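Local coordinates for putative fimbrial subunit (Corynebacterium diphtheriae, PDB 4HSQ), which forms, as the major pilin SpaD, the shaft of pili that probably serve in adhesion, domains D2 and D3 being present here, at residues D19-T24 against F105-K110; T24-A29 against K100-F105; P30-D35 against N127-D132; F168-C173 against K221-K226. One frame throughout, in Å; residues are numbered along the deposited sequence.

Contact 1. Residues D19-T24 against F105-K110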
# COMPACT_ATOMS: atom_id res chain seq x y z
N ASP A 19 -6.76 1.20 -0.92
CA ASP A 19 -6.53 2.56 -1.36
C ASP A 19 -5.60 2.50 -2.54
O ASP A 19 -4.57 1.81 -2.49
CB ASP A 19 -5.95 3.45 -0.25
CG ASP A 19 -6.92 3.77 0.87
OD1 ASP A 19 -8.15 3.83 0.60
OD2 ASP A 19 -6.45 4.02 2.00
N ALA A 20 -5.93 3.21 -3.62
CA ALA A 20 -5.07 3.19 -4.81
C ALA A 20 -3.73 3.84 -4.54
O ALA A 20 -3.66 4.88 -3.88
CB ALA A 20 -5.76 3.93 -5.95
N TYR A 21 -2.66 3.24 -5.06
CA TYR A 21 -1.33 3.88 -4.97
C TYR A 21 -0.59 3.59 -6.25
O TYR A 21 -1.09 2.83 -7.08
CB TYR A 21 -0.56 3.51 -3.70
CG TYR A 21 -0.02 2.10 -3.62
CD1 TYR A 21 1.25 1.79 -4.12
CD2 TYR A 21 -0.72 1.11 -2.94
CE1 TYR A 21 1.78 0.51 -3.98
CE2 TYR A 21 -0.19 -0.18 -2.80
CZ TYR A 21 1.06 -0.47 -3.32
OH TYR A 21 1.59 -1.73 -3.21
N THR A 22 0.56 4.22 -6.46
CA THR A 22 1.23 4.08 -7.73
C THR A 22 2.66 3.65 -7.63
O THR A 22 3.32 3.83 -6.60
CB THR A 22 1.18 5.42 -8.55
OG1 THR A 22 1.83 6.47 -7.82
CG2 THR A 22 -0.24 5.84 -8.94
N TYR A 23 3.10 3.00 -8.71
CA TYR A 23 4.49 2.68 -8.99
C TYR A 23 4.92 3.47 -10.18
O TYR A 23 4.12 3.64 -11.11
CB TYR A 23 4.71 1.19 -9.28
CG TYR A 23 4.51 0.32 -8.06
CD1 TYR A 23 5.40 0.37 -6.99
CD2 TYR A 23 3.48 -0.61 -8.01
CE1 TYR A 23 5.25 -0.47 -5.88
CE2 TYR A 23 3.30 -1.44 -6.90
CZ TYR A 23 4.20 -1.37 -5.85
OH TYR A 23 4.02 -2.18 -4.77
N THR A 24 6.19 3.85 -10.22
CA THR A 24 6.74 4.50 -11.40
C THR A 24 8.02 3.77 -11.80
O THR A 24 8.85 3.46 -10.94
CB THR A 24 6.96 6.03 -11.21
OG1 THR A 24 5.68 6.66 -11.07
CG2 THR A 24 7.70 6.67 -12.42
N PHE A 105 1.78 3.48 -13.03
CA PHE A 105 0.55 2.70 -13.02
C PHE A 105 0.05 2.60 -11.60
O PHE A 105 0.80 2.77 -10.63
CB PHE A 105 0.72 1.32 -13.67
CG PHE A 105 1.66 0.38 -12.94
CD1 PHE A 105 1.17 -0.55 -12.04
CD2 PHE A 105 3.02 0.35 -13.26
CE1 PHE A 105 2.05 -1.42 -11.37
CE2 PHE A 105 3.89 -0.51 -12.58
CZ PHE A 105 3.40 -1.39 -11.65
N GLU A 106 -1.23 2.30 -11.48
CA GLU A 106 -1.94 2.26 -10.23
C GLU A 106 -2.33 0.86 -9.83
O GLU A 106 -2.74 0.05 -10.66
CB GLU A 106 -3.16 3.15 -10.40
CG GLU A 106 -4.01 3.37 -9.17
CD GLU A 106 -5.28 4.10 -9.56
OE1 GLU A 106 -5.20 5.30 -9.89
OE2 GLU A 106 -6.34 3.44 -9.61
N VAL A 107 -2.22 0.59 -8.51
CA VAL A 107 -2.58 -0.69 -7.88
C VAL A 107 -3.35 -0.44 -6.60
O VAL A 107 -3.34 0.69 -6.06
CB VAL A 107 -1.29 -1.55 -7.57
CG1 VAL A 107 -0.57 -1.99 -8.85
CG2 VAL A 107 -0.33 -0.84 -6.61
N LYS A 108 -3.95 -1.50 -6.06
CA LYS A 108 -4.56 -1.53 -4.74
C LYS A 108 -4.07 -2.78 -4.06
O LYS A 108 -4.10 -3.85 -4.67
CB LYS A 108 -6.10 -1.53 -4.74
CG LYS A 108 -6.70 -0.21 -5.24
CD LYS A 108 -8.24 -0.27 -5.30
CE LYS A 108 -8.77 1.04 -5.88
NZ LYS A 108 -10.26 1.03 -6.01
N ARG A 109 -3.66 -2.66 -2.80
CA ARG A 109 -3.26 -3.84 -2.03
C ARG A 109 -4.52 -4.41 -1.40
O ARG A 109 -5.19 -3.71 -0.65
CB ARG A 109 -2.20 -3.49 -0.99
CG ARG A 109 -1.70 -4.72 -0.25
CD ARG A 109 -0.65 -4.27 0.74
NE ARG A 109 -0.16 -5.37 1.57
CZ ARG A 109 1.00 -5.32 2.20
NH1 ARG A 109 1.79 -4.26 2.07
NH2 ARG A 109 1.41 -6.35 2.93
N LYS A 110 -4.87 -5.68 -1.72
CA LYS A 110 -6.14 -6.28 -1.27
C LYS A 110 -6.15 -6.66 0.18
O LYS A 110 -7.22 -6.79 0.78
CB LYS A 110 -6.43 -7.60 -2.05
CG LYS A 110 -6.48 -7.51 -3.54
CD LYS A 110 -6.77 -8.90 -4.11
CE LYS A 110 -5.53 -9.57 -4.62
NZ LYS A 110 -5.83 -10.90 -5.20
O HOH W 1 -3.62 -0.33 -1.25
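Y21 and F105 both hold CG in the crowded position between backbone N and carbonyl carbon (chi1 71° and 65°), so the ends of both rings come nearer the opposite strand. Y23 instead keeps CG beside its own N. V107 puts CG2 in the crowded position too, and this methyl meets both tyrosines. It sits over one face of the Y21 ring, 3.6 Å from the centroid, displaced toward the rim at CE1 and CZ: a CH-pi contact. The same CG2 lies 3.7 Å from Y23 CE2. Next along, Y23 CB rides over the face of the F105 ring, 4.1 Å from its centroid, while the two ring planes cross obliquely at 46°. Y21 OH donates to Y23 OH at 2.9 Å, which ties the tips of the two tyrosines together; K8 adds a cation-pi contact to Y23. The opposite face carries A20, T22 and E106. There the extended E106 chain runs past alanine, with CD 3.6 Å from A20 CB, and OE1 goes on to a salt bridge with K55. Underneath, Y21 pairs with V107 and Y23 with F105 through four straight backbone bonds, each met nearly along the C=O axis; the shortest, Y21 N to V107 O, is 2.8 Å. Beyond Y21 a water takes over, donating to D19 O and accepting from R109 N. This is the antiparallel pairing of 20-28 and 100-109, inner strands of the five-stranded sheet in the Sgo0707 N2 (adhesin-family) domain, with Y21 and Y23 packing on L118 of strand 117-127.

Contact 2. Residues T24-A29 against K100-F105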
# COMPACT_ATOMS: atom_id res chain seq x y z
N THR A 24 6.19 3.85 -10.22
CA THR A 24 6.74 4.50 -11.40
C THR A 24 8.02 3.77 -11.80
O THR A 24 8.85 3.46 -10.94
CB THR A 24 6.96 6.03 -11.21
OG1 THR A 24 5.68 6.66 -11.07
CG2 THR A 24 7.70 6.67 -12.42
N ILE A 25 8.16 3.48 -13.10
CA ILE A 25 9.34 2.80 -13.66
C ILE A 25 9.97 3.76 -14.64
O ILE A 25 9.31 4.22 -15.58
CB ILE A 25 9.02 1.42 -14.29
CG1 ILE A 25 8.32 0.49 -13.25
CG2 ILE A 25 10.32 0.76 -14.85
CD1 ILE A 25 7.41 -0.54 -13.93
N LYS A 26 11.25 4.07 -14.41
CA LYS A 26 12.01 5.00 -15.26
C LYS A 26 13.23 4.27 -15.81
O LYS A 26 13.90 3.50 -15.09
CB LYS A 26 12.43 6.27 -14.50
CG LYS A 26 11.22 7.16 -14.15
CD LYS A 26 11.61 8.59 -13.81
CE LYS A 26 10.45 9.38 -13.22
NZ LYS A 26 9.38 9.70 -14.22
N ALA A 27 13.49 4.48 -17.09
CA ALA A 27 14.60 3.82 -17.77
C ALA A 27 14.99 4.60 -18.99
O ALA A 27 14.14 5.20 -19.65
CB ALA A 27 14.19 2.41 -18.17
N ASP A 28 16.27 4.56 -19.35
CA ASP A 28 16.70 5.22 -20.55
C ASP A 28 16.47 4.33 -21.75
O ASP A 28 16.75 3.13 -21.69
CB ASP A 28 18.19 5.61 -20.47
CG ASP A 28 18.50 6.60 -19.37
OD1 ASP A 28 17.87 7.68 -19.36
OD2 ASP A 28 19.36 6.29 -18.52
N ALA A 29 15.96 4.91 -22.83
CA ALA A 29 15.85 4.19 -24.08
C ALA A 29 17.26 4.11 -24.66
O ALA A 29 18.11 4.95 -24.30
CB ALA A 29 14.92 4.94 -25.03
N LYS A 100 14.28 9.45 -21.98
CA LYS A 100 13.98 8.91 -20.68
C LYS A 100 12.55 8.39 -20.74
O LYS A 100 11.62 9.17 -21.00
CB LYS A 100 14.17 9.95 -19.57
CG LYS A 100 13.71 9.50 -18.16
CD LYS A 100 14.42 8.26 -17.59
CE LYS A 100 15.75 8.57 -16.95
NZ LYS A 100 16.42 7.33 -16.46
N MSE A 101 12.39 7.07 -20.62
CA MSE A 101 11.10 6.39 -20.66
C MSE A 101 10.52 6.38 -19.26
O MSE A 101 11.24 6.15 -18.28
CB MSE A 101 11.25 4.94 -21.17
CG MSE A 101 11.98 4.84 -22.49
SE MSE A 101 11.09 5.86 -23.86
CE MSE A 101 9.34 4.98 -23.89
N SER A 102 9.20 6.53 -19.17
CA SER A 102 8.58 6.52 -17.86
C SER A 102 7.25 5.83 -17.93
O SER A 102 6.49 6.04 -18.87
CB SER A 102 8.41 7.95 -17.34
OG SER A 102 7.97 7.94 -15.99
N LEU A 103 6.96 5.02 -16.91
CA LEU A 103 5.67 4.35 -16.81
C LEU A 103 5.15 4.51 -15.41
O LEU A 103 5.82 4.10 -14.48
CB LEU A 103 5.76 2.83 -17.17
CG LEU A 103 4.56 1.95 -16.72
CD1 LEU A 103 3.28 2.29 -17.52
CD2 LEU A 103 4.88 0.45 -16.80
N THR A 104 3.93 5.04 -15.27
CA THR A 104 3.28 5.13 -13.96
C THR A 104 2.00 4.34 -14.03
O THR A 104 1.20 4.51 -14.97
CB THR A 104 3.02 6.60 -13.51
OG1 THR A 104 4.28 7.27 -13.40
CG2 THR A 104 2.35 6.66 -12.11
N PHE A 105 1.78 3.48 -13.03
CA PHE A 105 0.55 2.70 -13.02
C PHE A 105 0.05 2.60 -11.60
O PHE A 105 0.80 2.77 -10.63
CB PHE A 105 0.72 1.32 -13.67
CG PHE A 105 1.66 0.38 -12.94
CD1 PHE A 105 1.17 -0.55 -12.04
CD2 PHE A 105 3.02 0.35 -13.26
CE1 PHE A 105 2.05 -1.42 -11.37
CE2 PHE A 105 3.89 -0.51 -12.58
CZ PHE A 105 3.40 -1.39 -11.65
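The bumps on the inner face of this strand pair are I25, L103 and selenomethionine M101, with A27 a low point between them and A29 just past the strand end, against M101. I25 and L103 lie side by side and point the same way, and the I25 tip fills the notch between leucine and phenylalanine: CD1 is 4.0 Å from L103 CD2 and 3.8 Å from F105 CE2, which it meets in the ring plane, at the edge. M101 bends at chi2, and again at chi3, so that its end leads away from the partner strand while CG rests 3.9 Å from A29 CB. On the outer face the shapes are longer and polar. T24 OG1 and T104 OG1 are 2.8 Å apart in a hydrogen bond. T24 CG2 leans toward the S102 hydroxyl. K26 runs out extended and then turns at chi4 (-71°), which drops NZ onto S102 OG at 2.9 Å. K100 bends at both chi2 and chi3, curling across so that CD passes A27 O and K26 CB; its NZ ends 3.3 Å from D28 OD1, a salt bridge with only a weak hydrogen bond. Beneath these, I25 with L103 and A27 with M101 make four backbone bonds, M101 N to A27 O being the shortest at 2.7 Å. Strand 7-11 flanks 20-28 and strand 51-61 flanks 100-109. The apolar face looks onto the second sheet, where I25 meets A122 and V124 of strand 117-127, and M101 and L103 meet F41 and F43 of strand 41-46.

Contact 3. Residues P30-D35 against N127-D132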
# COMPACT_ATOMS: atom_id res chain seq x y z
N PRO A 30 17.59 3.12 -25.53
CA PRO A 30 18.92 3.14 -26.15
C PRO A 30 19.05 4.32 -27.13
O PRO A 30 18.09 5.10 -27.33
CB PRO A 30 18.98 1.78 -26.86
CG PRO A 30 17.55 1.50 -27.24
CD PRO A 30 16.74 2.04 -26.09
N THR A 31 20.23 4.48 -27.74
CA THR A 31 20.47 5.52 -28.74
C THR A 31 20.59 4.88 -30.13
O THR A 31 20.97 3.72 -30.23
CB THR A 31 21.72 6.35 -28.40
OG1 THR A 31 22.84 5.47 -28.30
CG2 THR A 31 21.56 7.20 -27.11
N TRP A 32 20.26 5.64 -31.18
CA TRP A 32 20.33 5.16 -32.57
C TRP A 32 20.38 6.33 -33.54
O TRP A 32 19.87 7.43 -33.24
CB TRP A 32 19.15 4.22 -32.92
CG TRP A 32 17.80 4.87 -32.90
CD1 TRP A 32 17.16 5.45 -33.95
CD2 TRP A 32 16.93 4.99 -31.78
NE1 TRP A 32 15.92 5.91 -33.56
CE2 TRP A 32 15.76 5.66 -32.22
CE3 TRP A 32 17.02 4.60 -30.43
CZ2 TRP A 32 14.69 5.93 -31.36
CZ3 TRP A 32 15.95 4.87 -29.59
CH2 TRP A 32 14.80 5.53 -30.06
N GLY A 33 21.00 6.06 -34.70
CA GLY A 33 21.17 7.03 -35.77
C GLY A 33 19.89 7.24 -36.55
O GLY A 33 18.91 6.51 -36.36
N LYS A 34 19.91 8.21 -37.47
CA LYS A 34 18.76 8.56 -38.32
C LYS A 34 18.35 7.42 -39.27
O LYS A 34 17.22 7.41 -39.76
CB LYS A 34 19.09 9.82 -39.14
CG LYS A 34 18.89 11.14 -38.42
CD LYS A 34 17.45 11.64 -38.48
CE LYS A 34 17.27 13.04 -37.93
NZ LYS A 34 17.53 13.12 -36.47
N ASP A 35 19.27 6.47 -39.51
CA ASP A 35 19.12 5.33 -40.42
C ASP A 35 18.45 4.11 -39.75
O ASP A 35 18.23 3.09 -40.41
CB ASP A 35 20.51 4.92 -40.96
CG ASP A 35 21.52 4.53 -39.88
OD1 ASP A 35 21.56 5.21 -38.83
OD2 ASP A 35 22.29 3.58 -40.11
N ASN A 127 14.93 -4.00 -27.93
CA ASN A 127 15.89 -4.38 -28.96
C ASN A 127 16.83 -3.22 -29.15
O ASN A 127 16.38 -2.09 -29.33
CB ASN A 127 15.18 -4.73 -30.28
CG ASN A 127 14.40 -6.04 -30.26
OD1 ASN A 127 14.55 -6.88 -29.37
ND2 ASN A 127 13.55 -6.24 -31.26
N ASN A 128 18.14 -3.46 -29.02
CA ASN A 128 19.14 -2.41 -29.26
C ASN A 128 19.23 -2.21 -30.78
O ASN A 128 19.59 -3.15 -31.48
CB ASN A 128 20.49 -2.79 -28.64
CG ASN A 128 21.47 -1.65 -28.63
OD1 ASN A 128 21.72 -1.01 -29.65
ND2 ASN A 128 22.02 -1.34 -27.47
N PRO A 129 18.85 -1.04 -31.32
CA PRO A 129 18.85 -0.89 -32.79
C PRO A 129 20.22 -0.97 -33.45
O PRO A 129 20.30 -1.19 -34.66
CB PRO A 129 18.25 0.51 -33.01
CG PRO A 129 17.63 0.90 -31.73
CD PRO A 129 18.39 0.19 -30.65
N ASN A 130 21.30 -0.78 -32.68
CA ASN A 130 22.65 -0.79 -33.22
C ASN A 130 23.14 -2.22 -33.46
O ASN A 130 23.92 -2.43 -34.40
CB ASN A 130 23.60 -0.06 -32.27
CG ASN A 130 23.15 1.34 -31.91
OD1 ASN A 130 23.33 2.28 -32.67
ND2 ASN A 130 22.57 1.50 -30.72
N THR A 131 22.67 -3.20 -32.66
CA THR A 131 23.11 -4.60 -32.72
C THR A 131 21.98 -5.62 -32.98
O THR A 131 22.26 -6.79 -33.25
CB THR A 131 23.79 -4.96 -31.39
OG1 THR A 131 22.80 -4.96 -30.37
CG2 THR A 131 24.92 -3.98 -31.01
N ASP A 132 20.71 -5.19 -32.81
CA ASP A 132 19.48 -6.00 -32.93
C ASP A 132 19.40 -7.07 -31.82
O ASP A 132 18.58 -7.98 -31.89
CB ASP A 132 19.31 -6.63 -34.34
CG ASP A 132 18.91 -5.65 -35.42
OD1 ASP A 132 17.85 -4.99 -35.26
OD2 ASP A 132 19.63 -5.56 -36.44
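Apolar contact comes first, and P129 carries it from the 127-132 side. Its ring is wedged between P30 and W32. P129 CD touches P30 CG at 3.7 Å, the two proline rings crossing at about a right angle. On the other flank P129 CB lies 3.8 Å from W32 CB, and P129 CG approaches the indole obliquely, 4.0 Å from W32 CE3. W32 holds its CG in the crowded position between N and carbonyl carbon (chi1 65°), which leads the far end of the indole away from the proline; the W32 side chain also touches L38. The polar part is a fork at the N130 amide nitrogen. N130 ND2 donates to T31 O at 2.8 Å, nearly along the C=O axis and close to the amide plane. The same nitrogen donates to N128 OD1 at 2.9 Å, again close to the amide plane, so both bonds help to fix the rotation of the group. N128 OD1 takes a second donor, the backbone N of N130 at 3.1 Å, and closes an Asx turn. Backbone bonding completes the bend: D132 N reaches N128 O at 2.7 Å. Around this, S97 OG bonds to W32 N, and K36 NZ adds a further bond between the loops, to P129 O. Between the segments themselves there is one side-chain-to-backbone bond and a small apolar patch, with no charged group taking part. N128 OD1 holds both the N130 amide and its backbone N, consistent with the Asx turn helping to orient the amide toward T31 O.

Contact 4. Residues F168-C173 against K221-K226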
# COMPACT_ATOMS: atom_id res chain seq x y z
N PHE A 168 -16.07 1.68 17.04
CA PHE A 168 -14.90 2.52 16.87
C PHE A 168 -14.79 3.12 15.48
O PHE A 168 -15.11 2.47 14.49
CB PHE A 168 -13.63 1.69 17.11
CG PHE A 168 -13.36 1.32 18.56
CD1 PHE A 168 -12.49 2.07 19.34
CD2 PHE A 168 -13.96 0.20 19.13
CE1 PHE A 168 -12.22 1.70 20.67
CE2 PHE A 168 -13.71 -0.16 20.46
CZ PHE A 168 -12.84 0.59 21.22
N GLU A 169 -14.19 4.32 15.44
CA GLU A 169 -13.75 4.97 14.21
C GLU A 169 -12.22 5.02 14.23
O GLU A 169 -11.61 4.93 15.30
CB GLU A 169 -14.32 6.39 14.11
CG GLU A 169 -15.80 6.41 13.82
CD GLU A 169 -16.32 7.83 13.82
OE1 GLU A 169 -15.76 8.68 14.55
OE2 GLU A 169 -17.31 8.08 13.08
N LEU A 170 -11.61 5.28 13.06
CA LEU A 170 -10.17 5.38 12.93
C LEU A 170 -9.79 6.71 12.35
O LEU A 170 -10.41 7.17 11.37
CB LEU A 170 -9.68 4.27 11.99
CG LEU A 170 -8.17 4.20 11.77
CD1 LEU A 170 -7.48 3.63 13.01
CD2 LEU A 170 -7.87 3.35 10.56
N TYR A 171 -8.73 7.29 12.89
CA TYR A 171 -8.23 8.58 12.43
C TYR A 171 -6.75 8.56 12.30
O TYR A 171 -6.08 7.80 12.99
CB TYR A 171 -8.57 9.66 13.50
CG TYR A 171 -10.03 10.01 13.62
CD1 TYR A 171 -10.54 11.16 13.03
CD2 TYR A 171 -10.90 9.23 14.39
CE1 TYR A 171 -11.90 11.50 13.15
CE2 TYR A 171 -12.26 9.53 14.48
CZ TYR A 171 -12.75 10.68 13.87
OH TYR A 171 -14.08 11.01 13.99
N GLN A 172 -6.21 9.46 11.47
CA GLN A 172 -4.80 9.80 11.48
C GLN A 172 -4.69 10.79 12.64
O GLN A 172 -5.65 11.54 12.87
CB GLN A 172 -4.35 10.45 10.16
CG GLN A 172 -4.38 9.50 8.96
CD GLN A 172 -4.16 10.20 7.63
OE1 GLN A 172 -3.87 11.39 7.54
NE2 GLN A 172 -4.31 9.45 6.57
N CYS A 173 -3.59 10.82 13.38
CA CYS A 173 -3.49 11.80 14.47
C CYS A 173 -2.04 12.11 14.75
O CYS A 173 -1.18 11.29 14.44
CB CYS A 173 -4.19 11.29 15.74
SG CYS A 173 -3.48 9.78 16.45
N LYS A 221 3.62 10.98 13.29
CA LYS A 221 2.52 10.35 12.54
C LYS A 221 2.02 9.09 13.27
O LYS A 221 2.79 8.17 13.52
CB LYS A 221 3.00 10.01 11.13
CG LYS A 221 1.98 9.34 10.24
CD LYS A 221 1.88 10.05 8.89
CE LYS A 221 2.58 9.31 7.78
NZ LYS A 221 2.35 9.97 6.45
N LYS A 222 0.72 9.06 13.65
CA LYS A 222 0.12 7.91 14.33
C LYS A 222 -1.29 7.65 13.82
O LYS A 222 -1.82 8.44 13.02
CB LYS A 222 0.03 8.15 15.85
CG LYS A 222 1.36 8.12 16.57
CD LYS A 222 1.25 8.83 17.89
CE LYS A 222 2.41 8.43 18.75
NZ LYS A 222 2.03 7.33 19.68
N PHE A 223 -1.90 6.56 14.28
CA PHE A 223 -3.31 6.29 14.08
C PHE A 223 -3.96 6.45 15.43
O PHE A 223 -3.30 6.26 16.45
CB PHE A 223 -3.58 4.89 13.49
CG PHE A 223 -3.27 4.80 12.02
CD1 PHE A 223 -4.14 5.34 11.07
CD2 PHE A 223 -2.15 4.11 11.57
CE1 PHE A 223 -3.87 5.24 9.71
CE2 PHE A 223 -1.89 4.01 10.21
CZ PHE A 223 -2.73 4.59 9.29
N CYS A 224 -5.25 6.77 15.46
CA CYS A 224 -6.01 6.93 16.69
C CYS A 224 -7.32 6.18 16.53
O CYS A 224 -7.97 6.31 15.50
CB CYS A 224 -6.25 8.42 16.98
SG CYS A 224 -4.88 9.23 17.84
N LEU A 225 -7.72 5.45 17.55
CA LEU A 225 -9.03 4.77 17.60
C LEU A 225 -9.92 5.59 18.48
O LEU A 225 -9.53 5.88 19.60
CB LEU A 225 -8.90 3.35 18.20
CG LEU A 225 -8.19 2.35 17.29
CD1 LEU A 225 -7.57 1.23 18.11
CD2 LEU A 225 -9.16 1.79 16.27
N LYS A 226 -11.10 5.96 17.99
CA LYS A 226 -12.08 6.73 18.74
C LYS A 226 -13.23 5.81 19.07
O LYS A 226 -13.89 5.35 18.15
CB LYS A 226 -12.57 7.93 17.90
CG LYS A 226 -13.50 8.83 18.67
CD LYS A 226 -14.06 9.91 17.77
CE LYS A 226 -14.85 10.93 18.56
NZ LYS A 226 -15.37 12.02 17.69
O HOH W 2 -17.00 10.55 15.86
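Six backbone bonds satisfy the facing N-H and C=O groups of three antiparallel hydrogen-bonded pairs: E169 with K226, Y171 with C224, and C173 with K222. The shortest of the six is C224 N to Y171 O at 2.8 Å. At the C173-K222 pair the two bonds differ most: K222 N meets C173 O almost along the C=O axis, whereas C173 N comes to K222 O from above the carbonyl plane. The disulfide joins C173 SG to C224 SG at 2.0 Å (chi3 79°). It runs diagonally, since each cysteine pairs its backbone with a different residue, and C173 holds SG in the crowded position (chi1 63°), which brings it across to C224. On the same face Y171 OH donates to E169 OE1 at 2.9 Å, meeting the carboxylate from above its plane. OE1 also takes a water proton, and that water accepts from K226 NZ. The direct separation, E169 OE1 to K226 NZ, is 4.6 Å, so the charges are linked through water. Extended K226 lays CD 3.8 Å from Y171 CE2. K222 NZ finds E243, and K221 NZ pairs with E211 and D14. This disulfide-linked pair belongs to the prealbumin-like domain, consistent with a CnaB type. It forms the middle of a four-stranded antiparallel sheet, between 192-193 and 241-244; F168 and L225 on its other face pack onto strands 142-155 and 264-271.

In the fold
Contacts 1 and 2 are successive halves of one strand pairing, 20-28 against 100-109, sharing T24 and F105 with centres about 16 Å apart; contact 2 is nested inside the loop that contact 1 closes. The first segment of contact 3 continues directly from that of contact 2, centre to centre about 19 Å, where the loop after 20-28 meets the loop after 117-127, so its segments alternate with those of the first two. Contact 4 comes later in the chain, in the prealbumin-like domain, about 23 Å from contact 1 and about 55 Å from contact 3 between centres. The four thus span both domains of an elongated pilin fragment, each contact tying together parts of its domain that are far apart in sequence.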